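TRNA uridine(34) acetyltransferase (Methanocaldococcus infernus, PDB 6IA8) uses acetyl-CoA, S-adenosyl-L-methionine and a [4Fe-4S] cluster to make 5-carboxymethyluridine at the wobble position, uridine 34, of tRNA. Local coordinates at residues A[136-141]-A[210-215]; A[142-147]-A[154-159]; A[158-163]-A[176-181]; A[169-174]-A[206-211]; A[200-205]-A[247-252]. All coordinates share one frame; numbering follows the deposited sequence.

Interaction 1. Residues A[136-141]-A[210-215]; sequences ELIIMG and ATRVEL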
# COMPACT_ATOMS: atom_id res chain seq x y z
N GLU A 136 -1.32 9.67 -6.05
CA GLU A 136 -1.78 8.74 -5.04
C GLU A 136 -2.23 9.59 -3.85
O GLU A 136 -1.40 10.27 -3.24
CB GLU A 136 -0.69 7.77 -4.61
CG GLU A 136 -1.07 6.95 -3.36
CD GLU A 136 0.07 6.07 -2.81
OE1 GLU A 136 1.23 6.27 -3.20
OE2 GLU A 136 -0.21 5.19 -1.99
N LEU A 137 -3.52 9.54 -3.54
CA LEU A 137 -4.10 10.29 -2.44
C LEU A 137 -4.17 9.39 -1.23
O LEU A 137 -4.67 8.26 -1.31
CB LEU A 137 -5.50 10.76 -2.82
CG LEU A 137 -6.23 11.60 -1.78
CD1 LEU A 137 -5.51 12.88 -1.50
CD2 LEU A 137 -7.66 11.83 -2.30
N ILE A 138 -3.61 9.86 -0.12
CA ILE A 138 -3.55 9.09 1.12
C ILE A 138 -4.32 9.86 2.17
O ILE A 138 -3.95 11.00 2.49
CB ILE A 138 -2.11 8.85 1.59
CG1 ILE A 138 -1.28 8.16 0.51
CG2 ILE A 138 -2.11 7.97 2.86
CD1 ILE A 138 0.14 7.85 0.94
N ILE A 139 -5.33 9.22 2.75
CA ILE A 139 -6.17 9.82 3.79
C ILE A 139 -5.64 9.36 5.14
O ILE A 139 -5.75 8.19 5.50
CB ILE A 139 -7.64 9.44 3.63
CG1 ILE A 139 -8.12 9.70 2.19
CG2 ILE A 139 -8.50 10.20 4.65
CD1 ILE A 139 -7.98 11.13 1.71
N MET A 140 -5.05 10.28 5.88
CA MET A 140 -4.41 9.95 7.14
C MET A 140 -5.32 10.28 8.32
O MET A 140 -6.13 11.22 8.25
CB MET A 140 -3.10 10.72 7.28
CG MET A 140 -2.10 10.42 6.20
SD MET A 140 -0.54 11.26 6.45
CE MET A 140 -1.06 12.97 6.45
N GLY A 141 -5.16 9.52 9.40
CA GLY A 141 -5.94 9.74 10.61
C GLY A 141 -6.37 8.45 11.29
O GLY A 141 -6.42 8.37 12.52
N ALA A 210 -11.56 4.08 -3.34
CA ALA A 210 -10.37 3.53 -2.69
C ALA A 210 -9.82 2.36 -3.47
O ALA A 210 -10.58 1.57 -4.03
CB ALA A 210 -10.69 3.09 -1.25
N THR A 211 -8.50 2.23 -3.48
CA THR A 211 -7.82 1.09 -4.05
C THR A 211 -6.96 0.37 -3.05
O THR A 211 -6.55 -0.76 -3.33
CB THR A 211 -6.94 1.54 -5.23
OG1 THR A 211 -6.04 2.58 -4.80
CG2 THR A 211 -7.83 2.10 -6.38
N ARG A 212 -6.62 1.01 -1.91
CA ARG A 212 -5.76 0.40 -0.90
C ARG A 212 -6.29 0.76 0.47
O ARG A 212 -6.74 1.89 0.68
CB ARG A 212 -4.29 0.86 -1.03
CG ARG A 212 -3.32 0.18 -0.05
CD ARG A 212 -1.90 0.71 -0.23
NE ARG A 212 -1.66 1.95 0.50
CZ ARG A 212 -0.60 2.73 0.34
NH1 ARG A 212 0.34 2.40 -0.53
NH2 ARG A 212 -0.48 3.84 1.05
N VAL A 213 -6.25 -0.20 1.40
CA VAL A 213 -6.63 0.04 2.79
C VAL A 213 -5.47 -0.38 3.68
O VAL A 213 -4.95 -1.50 3.57
CB VAL A 213 -7.91 -0.71 3.17
CG1 VAL A 213 -8.22 -0.51 4.69
CG2 VAL A 213 -9.08 -0.26 2.35
N GLU A 214 -5.04 0.52 4.55
CA GLU A 214 -3.95 0.26 5.48
C GLU A 214 -4.57 0.04 6.86
O GLU A 214 -5.26 0.93 7.37
CB GLU A 214 -2.96 1.43 5.55
CG GLU A 214 -1.75 1.11 6.43
CD GLU A 214 -0.91 2.35 6.76
OE1 GLU A 214 -0.75 2.65 7.96
OE2 GLU A 214 -0.42 3.00 5.82
N LEU A 215 -4.35 -1.14 7.43
CA LEU A 215 -4.91 -1.52 8.72
C LEU A 215 -3.90 -1.19 9.80
O LEU A 215 -2.72 -1.53 9.67
CB LEU A 215 -5.24 -3.01 8.74
CG LEU A 215 -6.35 -3.46 7.77
CD1 LEU A 215 -6.46 -5.02 7.81
CD2 LEU A 215 -7.68 -2.82 8.11
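One face of the R212 guanidinium carries the carboxylate oxygen OE2 of E136, while the methyl CD1 of I138 comes in obliquely. The two flat groups are strongly turned, their planes 74° apart, so no two-pronged in-plane pairing is made. OE2 of E136 stands over the group at similar separations from several of its atoms, 3.2 Å from R212 NH1, 3.3 Å from R212 NH2 and 3.4 Å from R212 CZ. No N-H points at the oxygen, so the pair is a salt bridge held by charge alone. The apolar part is slight: I138 CD1 lies 4.1 Å from R212 NH2.

The glutamate reaches across with its chain extended beyond CG. R212 starts straight as well, and a single bend at chi3 (84°) turns the guanidinium so that the carboxylate meets it from above. Strand 184-192 runs between the two strands in the parallel sheet, and the R212 side chain rests on C189 of that strand. L137 and I139 pack instead on helix 149-164, which puts E136, I138 and R212 on the sheet face turned away from that helix, in the radical SAM core.

The side chain of R212 lies about 7 Å from that of Q445, which by similarity binds acetyl-CoA. R212 is poorly ordered, in keeping with a grip that lacks directional bonds: the carboxylate would partly neutralise the arginine and hold it in the neighbourhood without fixing its rotation.

Interaction 2. Residues A[142-147]-A[154-159]; sequences GTFPAR and WFIKRC. With SO4 (sulfate ion), chain F.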
# COMPACT_ATOMS: atom_id res chain seq x y z
N GLY A 142 -6.69 7.43 10.49
CA GLY A 142 -7.14 6.16 11.01
C GLY A 142 -8.59 6.10 11.42
O GLY A 142 -9.12 5.00 11.62
N THR A 143 -9.26 7.24 11.56
CA THR A 143 -10.65 7.27 11.97
C THR A 143 -11.59 7.63 10.83
O THR A 143 -12.80 7.75 11.07
CB THR A 143 -10.83 8.26 13.12
OG1 THR A 143 -10.48 9.58 12.68
CG2 THR A 143 -9.96 7.88 14.30
N PHE A 144 -11.07 7.79 9.61
CA PHE A 144 -11.90 8.29 8.52
C PHE A 144 -13.12 7.42 8.25
O PHE A 144 -14.23 7.98 8.09
CB PHE A 144 -11.03 8.43 7.26
CG PHE A 144 -11.72 9.12 6.10
CD1 PHE A 144 -12.04 10.45 6.17
CD2 PHE A 144 -12.00 8.42 4.93
CE1 PHE A 144 -12.64 11.06 5.10
CE2 PHE A 144 -12.58 9.03 3.86
CZ PHE A 144 -12.90 10.35 3.94
N PRO A 145 -13.02 6.09 8.26
CA PRO A 145 -14.21 5.27 7.98
C PRO A 145 -15.25 5.32 9.07
O PRO A 145 -16.39 4.89 8.84
CB PRO A 145 -13.64 3.85 7.83
CG PRO A 145 -12.17 4.04 7.52
CD PRO A 145 -11.79 5.27 8.29
N ALA A 146 -14.91 5.84 10.24
CA ALA A 146 -15.89 6.01 11.32
C ALA A 146 -16.58 7.36 11.28
O ALA A 146 -17.56 7.56 12.01
CB ALA A 146 -15.22 5.84 12.69
N ARG A 147 -16.10 8.29 10.45
CA ARG A 147 -16.76 9.59 10.33
C ARG A 147 -18.10 9.46 9.59
O ARG A 147 -18.37 8.47 8.91
CB ARG A 147 -15.86 10.59 9.60
CG ARG A 147 -14.49 10.80 10.26
CD ARG A 147 -14.61 11.54 11.57
NE ARG A 147 -15.09 12.91 11.38
CZ ARG A 147 -14.30 13.95 11.13
NH1 ARG A 147 -12.99 13.79 11.02
NH2 ARG A 147 -14.83 15.16 10.99
N TRP A 154 -17.75 14.42 1.16
CA TRP A 154 -17.32 15.80 0.93
C TRP A 154 -15.81 15.90 0.92
O TRP A 154 -15.23 16.55 0.04
CB TRP A 154 -17.94 16.71 2.01
CG TRP A 154 -17.38 18.10 2.03
CD1 TRP A 154 -17.78 19.16 1.26
CD2 TRP A 154 -16.32 18.58 2.87
NE1 TRP A 154 -17.02 20.28 1.57
CE2 TRP A 154 -16.12 19.95 2.56
CE3 TRP A 154 -15.52 17.99 3.87
CZ2 TRP A 154 -15.16 20.73 3.19
CZ3 TRP A 154 -14.57 18.77 4.50
CH2 TRP A 154 -14.39 20.12 4.15
N PHE A 155 -15.14 15.24 1.86
CA PHE A 155 -13.68 15.37 1.96
C PHE A 155 -13.00 14.85 0.70
O PHE A 155 -12.10 15.50 0.14
CB PHE A 155 -13.18 14.60 3.19
CG PHE A 155 -11.76 14.90 3.54
CD1 PHE A 155 -10.73 14.25 2.91
CD2 PHE A 155 -11.46 15.85 4.51
CE1 PHE A 155 -9.41 14.52 3.25
CE2 PHE A 155 -10.16 16.13 4.85
CZ PHE A 155 -9.13 15.48 4.23
N ILE A 156 -13.43 13.68 0.23
CA ILE A 156 -12.83 13.13 -0.98
C ILE A 156 -13.19 13.97 -2.19
O ILE A 156 -12.35 14.21 -3.08
CB ILE A 156 -13.24 11.66 -1.17
CG1 ILE A 156 -12.71 10.79 -0.02
CG2 ILE A 156 -12.74 11.18 -2.53
CD1 ILE A 156 -11.24 10.82 0.19
N LYS A 157 -14.44 14.44 -2.25
CA LYS A 157 -14.87 15.31 -3.34
C LYS A 157 -13.95 16.51 -3.46
O LYS A 157 -13.52 16.87 -4.56
CB LYS A 157 -16.31 15.78 -3.09
CG LYS A 157 -16.80 16.78 -4.10
CD LYS A 157 -18.23 17.29 -3.72
CE LYS A 157 -18.60 18.49 -4.52
NZ LYS A 157 -17.72 19.66 -4.26
N ARG A 158 -13.63 17.14 -2.33
CA ARG A 158 -12.85 18.37 -2.36
C ARG A 158 -11.39 18.10 -2.73
O ARG A 158 -10.73 18.96 -3.33
CB ARG A 158 -12.94 19.08 -1.01
CG ARG A 158 -14.32 19.64 -0.68
CD ARG A 158 -14.72 20.72 -1.71
NE ARG A 158 -13.91 21.93 -1.55
CZ ARG A 158 -13.73 22.86 -2.48
NH1 ARG A 158 -14.28 22.71 -3.67
NH2 ARG A 158 -13.00 23.92 -2.22
N CYS A 159 -10.85 16.96 -2.31
CA CYS A 159 -9.52 16.60 -2.79
C CYS A 159 -9.50 16.46 -4.30
O CYS A 159 -8.56 16.91 -4.98
CB CYS A 159 -9.06 15.30 -2.12
SG CYS A 159 -8.82 15.39 -0.33
S SO4 F . -18.40 22.60 -1.53
O1 SO4 F . -19.01 21.31 -1.84
O2 SO4 F . -17.28 22.84 -2.44
O3 SO4 F . -19.39 23.66 -1.68
O4 SO4 F . -17.89 22.62 -0.15
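In the radical SAM core, F144 reaches from the turn after strand 134-140 against the middle of helix 149-164, meeting F155 and I156. The aromatic contact is an offset edge-to-face pair: the edge of F144 is directed at the face of F155, with centroids 5.9 Å apart and ring planes at 63°. F144 CE1 sits 4.1 Å from F155 CB, which lies at the edge of the F144 ring, and F144 CZ is 4.0 Å from I156 CG1. Both rings leave the backbone with CG opposite the nitrogen (chi1 -172° in F144, -168° in F155). I139 of strand 134-140 packs under all three side chains.

On another side of the helix a sulfate, probably from the crystallisation liquor, is held. W154 NE1 donates to O4 of the sulfate at 3.0 Å, in the plane of the indole, and K157 NZ to its O1 at 3.2 Å. R158 brings NH1 to 3.2 Å from sulfate O2, which lies over a guanidinium face, and lays its CG on one face of the W154 ring. With R158 replaced by alanine, the sulfate would probably lose one of its positive neighbours and the indole face its aliphatic cover.

The chemistry is thus divided: a hydrophobic closure of the turn inside, and outside a lysine and arginine, both also paired with D161, that with the indole N-H hold an anion.

Interaction 3. Residues A[158-163]-A[176-181]; sequences RCLDAM and KINETA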
# COMPACT_ATOMS: atom_id res chain seq x y z
N ARG A 158 -13.63 17.14 -2.33
CA ARG A 158 -12.85 18.37 -2.36
C ARG A 158 -11.39 18.10 -2.73
O ARG A 158 -10.73 18.96 -3.33
CB ARG A 158 -12.94 19.08 -1.01
CG ARG A 158 -14.32 19.64 -0.68
CD ARG A 158 -14.72 20.72 -1.71
NE ARG A 158 -13.91 21.93 -1.55
CZ ARG A 158 -13.73 22.86 -2.48
NH1 ARG A 158 -14.28 22.71 -3.67
NH2 ARG A 158 -13.00 23.92 -2.22
N CYS A 159 -10.85 16.96 -2.31
CA CYS A 159 -9.52 16.60 -2.79
C CYS A 159 -9.50 16.46 -4.30
O CYS A 159 -8.56 16.91 -4.98
CB CYS A 159 -9.06 15.30 -2.12
SG CYS A 159 -8.82 15.39 -0.33
N LEU A 160 -10.52 15.80 -4.85
CA LEU A 160 -10.62 15.67 -6.30
C LEU A 160 -10.86 17.01 -6.96
O LEU A 160 -10.36 17.24 -8.08
CB LEU A 160 -11.72 14.68 -6.67
CG LEU A 160 -11.49 13.25 -6.21
CD1 LEU A 160 -12.72 12.42 -6.48
CD2 LEU A 160 -10.28 12.68 -6.92
N ASP A 161 -11.64 17.89 -6.32
CA ASP A 161 -11.83 19.24 -6.86
C ASP A 161 -10.49 19.93 -7.04
O ASP A 161 -10.27 20.63 -8.03
CB ASP A 161 -12.74 20.08 -5.94
CG ASP A 161 -14.19 19.64 -5.97
OD1 ASP A 161 -14.61 18.93 -6.91
OD2 ASP A 161 -14.94 20.02 -5.04
N ALA A 162 -9.59 19.80 -6.05
CA ALA A 162 -8.27 20.42 -6.14
C ALA A 162 -7.47 19.83 -7.27
O ALA A 162 -6.76 20.55 -7.97
CB ALA A 162 -7.51 20.25 -4.83
N MET A 163 -7.57 18.51 -7.48
CA MET A 163 -6.87 17.90 -8.59
C MET A 163 -7.48 18.33 -9.91
O MET A 163 -6.75 18.55 -10.88
CB MET A 163 -6.90 16.37 -8.49
CG MET A 163 -6.26 15.82 -7.22
SD MET A 163 -6.40 14.01 -7.23
CE MET A 163 -6.61 13.70 -5.48
N LYS A 176 -15.94 11.62 -11.96
CA LYS A 176 -16.05 11.53 -13.41
C LYS A 176 -15.12 12.53 -14.08
O LYS A 176 -14.41 12.20 -15.03
CB LYS A 176 -17.49 11.76 -13.84
CG LYS A 176 -17.75 11.63 -15.33
N ILE A 177 -15.12 13.76 -13.57
CA ILE A 177 -14.23 14.78 -14.11
C ILE A 177 -12.77 14.33 -14.00
O ILE A 177 -11.97 14.52 -14.92
CB ILE A 177 -14.45 16.12 -13.40
CG1 ILE A 177 -15.84 16.67 -13.72
CG2 ILE A 177 -13.33 17.10 -13.77
CD1 ILE A 177 -16.26 17.84 -12.84
N ASN A 178 -12.41 13.74 -12.85
CA ASN A 178 -11.01 13.39 -12.61
C ASN A 178 -10.51 12.31 -13.56
O ASN A 178 -9.30 12.20 -13.79
CB ASN A 178 -10.83 12.93 -11.16
CG ASN A 178 -9.39 12.74 -10.79
OD1 ASN A 178 -8.91 11.64 -10.69
ND2 ASN A 178 -8.69 13.83 -10.61
N GLU A 179 -11.41 11.52 -14.17
CA GLU A 179 -10.97 10.44 -15.05
C GLU A 179 -10.13 10.96 -16.20
O GLU A 179 -9.32 10.20 -16.74
CB GLU A 179 -12.18 9.67 -15.61
CG GLU A 179 -12.96 8.93 -14.55
CD GLU A 179 -14.09 8.12 -15.09
OE1 GLU A 179 -14.14 7.98 -16.30
OE2 GLU A 179 -14.92 7.62 -14.30
N THR A 180 -10.31 12.24 -16.60
CA THR A 180 -9.56 12.83 -17.70
C THR A 180 -8.90 14.16 -17.31
O THR A 180 -8.55 14.96 -18.19
CB THR A 180 -10.47 13.06 -18.91
OG1 THR A 180 -11.56 13.90 -18.53
CG2 THR A 180 -11.05 11.75 -19.43
N ALA A 181 -8.69 14.39 -16.02
CA ALA A 181 -8.13 15.64 -15.56
C ALA A 181 -6.61 15.70 -15.79
O ALA A 181 -5.96 14.72 -16.16
CB ALA A 181 -8.44 15.85 -14.07
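L160 and M163, one turn apart on helix 149-164, both lie against the carboxamide of N178 at the end of helix 171-178. Read in sequence order, segment 158-163 begins with R158, whose NH1 donates to D161 OD2 in a salt bridge at 3.1 Å, tilted 23° from the guanidinium plane and reaching the oxygen on its anti side.

L160 follows as the first residue to meet the other helix. Its CD2 lies 4.0 Å from N178 CG, and the two side chains run at about a right angle. D161 then serves as a local polar hub, for K157 shares its OD2 with R158 and S168 OG binds its OD1. M163 closes the contact: its CB is 3.8 Å from N178 ND2 and its SD 4.1 Å from the same nitrogen. With CG opposite the backbone nitrogen (chi1 -172°), N178 stretches out from its helix to lie against both residues.

OD1 of N178 accepts from the backbone N of C185, while ND2 donates to H183 O and to N164 OD1, so a buried amide is satisfied at both ends. A leucine in place of N178 is likely to leave the C185 amide, the H183 carbonyl and N164 OD1 without this partner, loosening the link from the helix end to strand 184-192. Both helices belong to the radical SAM core, and E179, just beyond N178, makes salt bridges to R499 and R503 of the acetyltransferase domain.

The carbon side of the contact is thus undirected van der Waals packing, while the amide's three hydrogen bonds fix its rotation against L160 and M163.

Interaction 4. Residues A[169-174]-A[206-211]; sequences KSLEEA and LKLGAT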
# COMPACT_ATOMS: atom_id res chain seq x y z
N LYS A 169 -20.50 19.41 -8.37
CA LYS A 169 -21.77 19.38 -7.66
C LYS A 169 -21.86 18.21 -6.68
O LYS A 169 -22.71 18.22 -5.79
CB LYS A 169 -22.95 19.29 -8.64
N SER A 170 -20.99 17.22 -6.82
CA SER A 170 -21.10 16.00 -6.03
C SER A 170 -19.83 15.19 -6.17
O SER A 170 -19.03 15.39 -7.09
CB SER A 170 -22.30 15.17 -6.49
OG SER A 170 -21.99 14.50 -7.70
N LEU A 171 -19.65 14.26 -5.23
CA LEU A 171 -18.54 13.32 -5.30
C LEU A 171 -18.49 12.61 -6.65
O LEU A 171 -17.45 12.58 -7.31
CB LEU A 171 -18.67 12.30 -4.18
CG LEU A 171 -17.67 11.13 -4.20
CD1 LEU A 171 -16.23 11.61 -4.01
CD2 LEU A 171 -18.01 10.12 -3.12
N GLU A 172 -19.62 12.05 -7.07
CA GLU A 172 -19.67 11.31 -8.33
C GLU A 172 -19.25 12.19 -9.51
O GLU A 172 -18.57 11.73 -10.43
CB GLU A 172 -21.07 10.75 -8.55
CG GLU A 172 -21.25 9.94 -9.82
CD GLU A 172 -22.69 9.48 -10.02
OE1 GLU A 172 -23.57 9.93 -9.26
OE2 GLU A 172 -22.93 8.67 -10.94
N GLU A 173 -19.65 13.45 -9.51
CA GLU A 173 -19.23 14.31 -10.61
C GLU A 173 -17.73 14.59 -10.57
O GLU A 173 -17.08 14.61 -11.62
CB GLU A 173 -20.00 15.62 -10.61
CG GLU A 173 -19.70 16.45 -11.86
CD GLU A 173 -20.27 17.86 -11.79
OE1 GLU A 173 -20.25 18.55 -12.83
OE2 GLU A 173 -20.71 18.27 -10.71
N ALA A 174 -17.18 14.84 -9.37
CA ALA A 174 -15.74 15.05 -9.24
C ALA A 174 -14.95 13.83 -9.69
O ALA A 174 -13.87 13.94 -10.30
CB ALA A 174 -15.41 15.39 -7.78
N LEU A 206 -15.18 1.71 -1.27
CA LEU A 206 -15.27 1.50 -2.71
C LEU A 206 -16.02 2.64 -3.39
O LEU A 206 -15.65 3.07 -4.49
CB LEU A 206 -15.96 0.16 -2.99
CG LEU A 206 -15.15 -1.09 -2.63
CD1 LEU A 206 -16.03 -2.32 -2.58
CD2 LEU A 206 -14.05 -1.22 -3.65
N LYS A 207 -17.10 3.13 -2.78
CA LYS A 207 -17.82 4.27 -3.35
C LYS A 207 -16.90 5.47 -3.52
O LYS A 207 -17.00 6.22 -4.50
CB LYS A 207 -19.02 4.63 -2.47
CG LYS A 207 -20.03 5.58 -3.15
CD LYS A 207 -21.13 6.02 -2.17
CE LYS A 207 -20.68 7.19 -1.31
NZ LYS A 207 -21.60 7.48 -0.19
N LEU A 208 -16.01 5.68 -2.56
CA LEU A 208 -15.09 6.82 -2.62
C LEU A 208 -14.03 6.66 -3.70
O LEU A 208 -13.37 7.64 -4.05
CB LEU A 208 -14.41 6.99 -1.27
CG LEU A 208 -15.27 7.30 -0.07
CD1 LEU A 208 -14.49 7.26 1.22
CD2 LEU A 208 -15.96 8.66 -0.23
N GLY A 209 -13.81 5.45 -4.21
CA GLY A 209 -12.74 5.19 -5.15
C GLY A 209 -11.48 4.62 -4.55
O GLY A 209 -10.42 4.68 -5.19
N ALA A 210 -11.56 4.08 -3.34
CA ALA A 210 -10.37 3.53 -2.69
C ALA A 210 -9.82 2.36 -3.47
O ALA A 210 -10.58 1.57 -4.03
CB ALA A 210 -10.69 3.09 -1.25
N THR A 211 -8.50 2.23 -3.48
CA THR A 211 -7.82 1.09 -4.05
C THR A 211 -6.96 0.37 -3.05
O THR A 211 -6.55 -0.76 -3.33
CB THR A 211 -6.94 1.54 -5.23
OG1 THR A 211 -6.04 2.58 -4.80
CG2 THR A 211 -7.83 2.10 -6.38
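A chi1 of 173° carries CG of L171 to the far side from its own nitrogen and out toward helix 199-208, whereas in L208 a chi1 of -62° sets CG beside the nitrogen and brings back a side chain whose CB starts off away from the partner. Their methyls therefore meet tip to tip, L171 CD2 with L208 CD2 at 3.8 Å, and the two side chains cross at about a right angle. The same L171 methyl also brushes K207, 4.3 Å from its carbonyl O.

S170 is the N-cap of helix 171-178, its OG accepting from E173 N at 3.1 Å, and E173 OE2 in turn accepts a hydrogen bond from K169 N (2.6 Å), nearly in line with its C-O bond. Helix 199-208 closes with a Schellman motif at G209, whose positive phi would press a side chain against the preceding carbonyl.

The two helices are also stitched by Q175, whose amide donates to K207 O, and K207 NZ pairs with D153. L208 packs on Q152, D153, F144 and I190, so that the start of one helix and the end of another meet beside helix 149-164, over the parallel sheet of the radical SAM core.

Interaction 5. Residues A[200-205]-A[247-252]; sequences KEINQM and SGLKVS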
# COMPACT_ATOMS: atom_id res chain seq x y z
N LYS A 200 -20.10 -2.74 5.51
CA LYS A 200 -20.70 -1.44 5.24
C LYS A 200 -19.63 -0.40 4.96
O LYS A 200 -19.74 0.37 3.99
CB LYS A 200 -21.56 -1.01 6.42
CG LYS A 200 -22.11 0.40 6.31
N GLU A 201 -18.57 -0.38 5.77
CA GLU A 201 -17.50 0.58 5.57
C GLU A 201 -16.71 0.27 4.30
O GLU A 201 -16.23 1.19 3.61
CB GLU A 201 -16.58 0.60 6.80
CG GLU A 201 -17.12 1.49 7.92
CD GLU A 201 -16.85 0.94 9.31
OE1 GLU A 201 -16.97 1.71 10.28
OE2 GLU A 201 -16.53 -0.26 9.43
N ILE A 202 -16.53 -1.01 3.97
CA ILE A 202 -15.84 -1.32 2.72
C ILE A 202 -16.67 -0.86 1.53
O ILE A 202 -16.14 -0.31 0.56
CB ILE A 202 -15.52 -2.83 2.63
CG1 ILE A 202 -14.51 -3.20 3.71
CG2 ILE A 202 -15.00 -3.16 1.26
CD1 ILE A 202 -14.27 -4.67 3.86
N ASN A 203 -17.99 -1.06 1.57
CA ASN A 203 -18.85 -0.50 0.53
C ASN A 203 -18.62 1.00 0.36
O ASN A 203 -18.52 1.51 -0.76
CB ASN A 203 -20.33 -0.77 0.85
CG ASN A 203 -20.70 -2.23 0.73
OD1 ASN A 203 -20.06 -2.99 0.01
ND2 ASN A 203 -21.76 -2.62 1.42
N GLN A 204 -18.54 1.73 1.49
CA GLN A 204 -18.33 3.18 1.43
C GLN A 204 -16.95 3.49 0.84
O GLN A 204 -16.80 4.39 -0.00
CB GLN A 204 -18.51 3.77 2.83
CG GLN A 204 -17.99 5.17 3.02
CD GLN A 204 -18.75 6.22 2.22
OE1 GLN A 204 -19.79 5.96 1.62
NE2 GLN A 204 -18.22 7.43 2.22
N MET A 205 -15.92 2.75 1.24
CA MET A 205 -14.60 3.02 0.71
C MET A 205 -14.55 2.78 -0.78
O MET A 205 -13.93 3.55 -1.51
CB MET A 205 -13.55 2.19 1.44
CG MET A 205 -13.30 2.71 2.87
SD MET A 205 -12.04 1.86 3.80
CE MET A 205 -12.64 0.24 3.72
N SER A 247 -13.02 -8.22 -1.68
CA SER A 247 -13.57 -7.07 -2.39
C SER A 247 -12.56 -6.48 -3.38
O SER A 247 -12.81 -5.41 -3.93
CB SER A 247 -14.02 -6.03 -1.38
OG SER A 247 -14.96 -6.59 -0.46
N GLY A 248 -11.43 -7.15 -3.60
CA GLY A 248 -10.47 -6.72 -4.60
C GLY A 248 -9.51 -5.63 -4.16
O GLY A 248 -8.79 -5.08 -5.00
N LEU A 249 -9.48 -5.30 -2.88
CA LEU A 249 -8.67 -4.17 -2.45
C LEU A 249 -7.26 -4.63 -2.09
O LEU A 249 -7.03 -5.80 -1.74
CB LEU A 249 -9.31 -3.45 -1.26
CG LEU A 249 -10.57 -2.69 -1.64
CD1 LEU A 249 -11.44 -2.37 -0.39
CD2 LEU A 249 -10.23 -1.35 -2.33
N LYS A 250 -6.31 -3.69 -2.16
CA LYS A 250 -4.98 -3.91 -1.63
C LYS A 250 -4.98 -3.71 -0.13
O LYS A 250 -5.63 -2.79 0.40
CB LYS A 250 -3.98 -2.96 -2.27
CG LYS A 250 -3.85 -3.25 -3.83
CD LYS A 250 -3.13 -2.11 -4.59
CE LYS A 250 -4.13 -1.09 -5.13
NZ LYS A 250 -5.29 -1.69 -5.85
N VAL A 251 -4.17 -4.52 0.55
CA VAL A 251 -4.16 -4.56 2.00
C VAL A 251 -2.74 -4.30 2.47
O VAL A 251 -1.82 -5.03 2.13
CB VAL A 251 -4.65 -5.91 2.53
CG1 VAL A 251 -4.56 -5.96 4.05
CG2 VAL A 251 -6.07 -6.20 2.05
N SER A 252 -2.60 -3.28 3.29
CA SER A 252 -1.35 -2.94 3.95
C SER A 252 -1.51 -3.04 5.46
O SER A 252 -2.56 -2.69 6.01
CB SER A 252 -0.92 -1.50 3.57
OG SER A 252 0.18 -1.09 4.34
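I202, on helix 199-208, sends CB toward S247 and L249, and there the chain forks. The branch CG2, opposite the backbone nitrogen, does the touching: it lies 3.8 Å from S247 OG and 4.0 Å from S247 CB and, roughly at right angles to this, 4.0 Å from L249 CD1. The other branch runs on through CG1, extended (chi2 171°), and its tip, I202 CD1, stays 4.8 Å from S247 OG. L243 and L244 of helix 234-245 and F432 also pack on this side chain. I202 and L249 lie alongside one another, running antiparallel, methyl beside methyl.

S247 OG is not spent on the isoleucine, since it hydrogen-bonds to L243 O. G248, with positive phi, is the C-prime residue of the Schellman motif that ends helix 234-245, and from there the chain passes into strand 250-255.

This junction also faces the acetyltransferase part of the protein: S247 O accepts from Y513 OH and G248 O from T493 OG1. The contact itself is hydrophobic, a buried aliphatic wedge whose one polar neighbour already has its partner, and the hydrogen bonds of the turn named here go to its own helix and to the acetyltransferase domain.

From the N terminus, interaction 1 opens on strand 134-140 and closes a long loop at strand 212-218, spanning the intervening strand 184-192. Within that loop lie interaction 2, a short closure of the turn onto helix 149-164, and interaction 3, which starts on the R158-C159 pair where interaction 2 ends and reaches helix 171-178. Interaction 4 opens before interaction 3 has closed, so the two cross, and it ends on A210-T211, shared with interaction 1. Interaction 5 starts on helix 199-208 and crosses both 1 and 4, carrying the chain to strand 250-255. Together they tie successive helices and parallel strands of the radical SAM core.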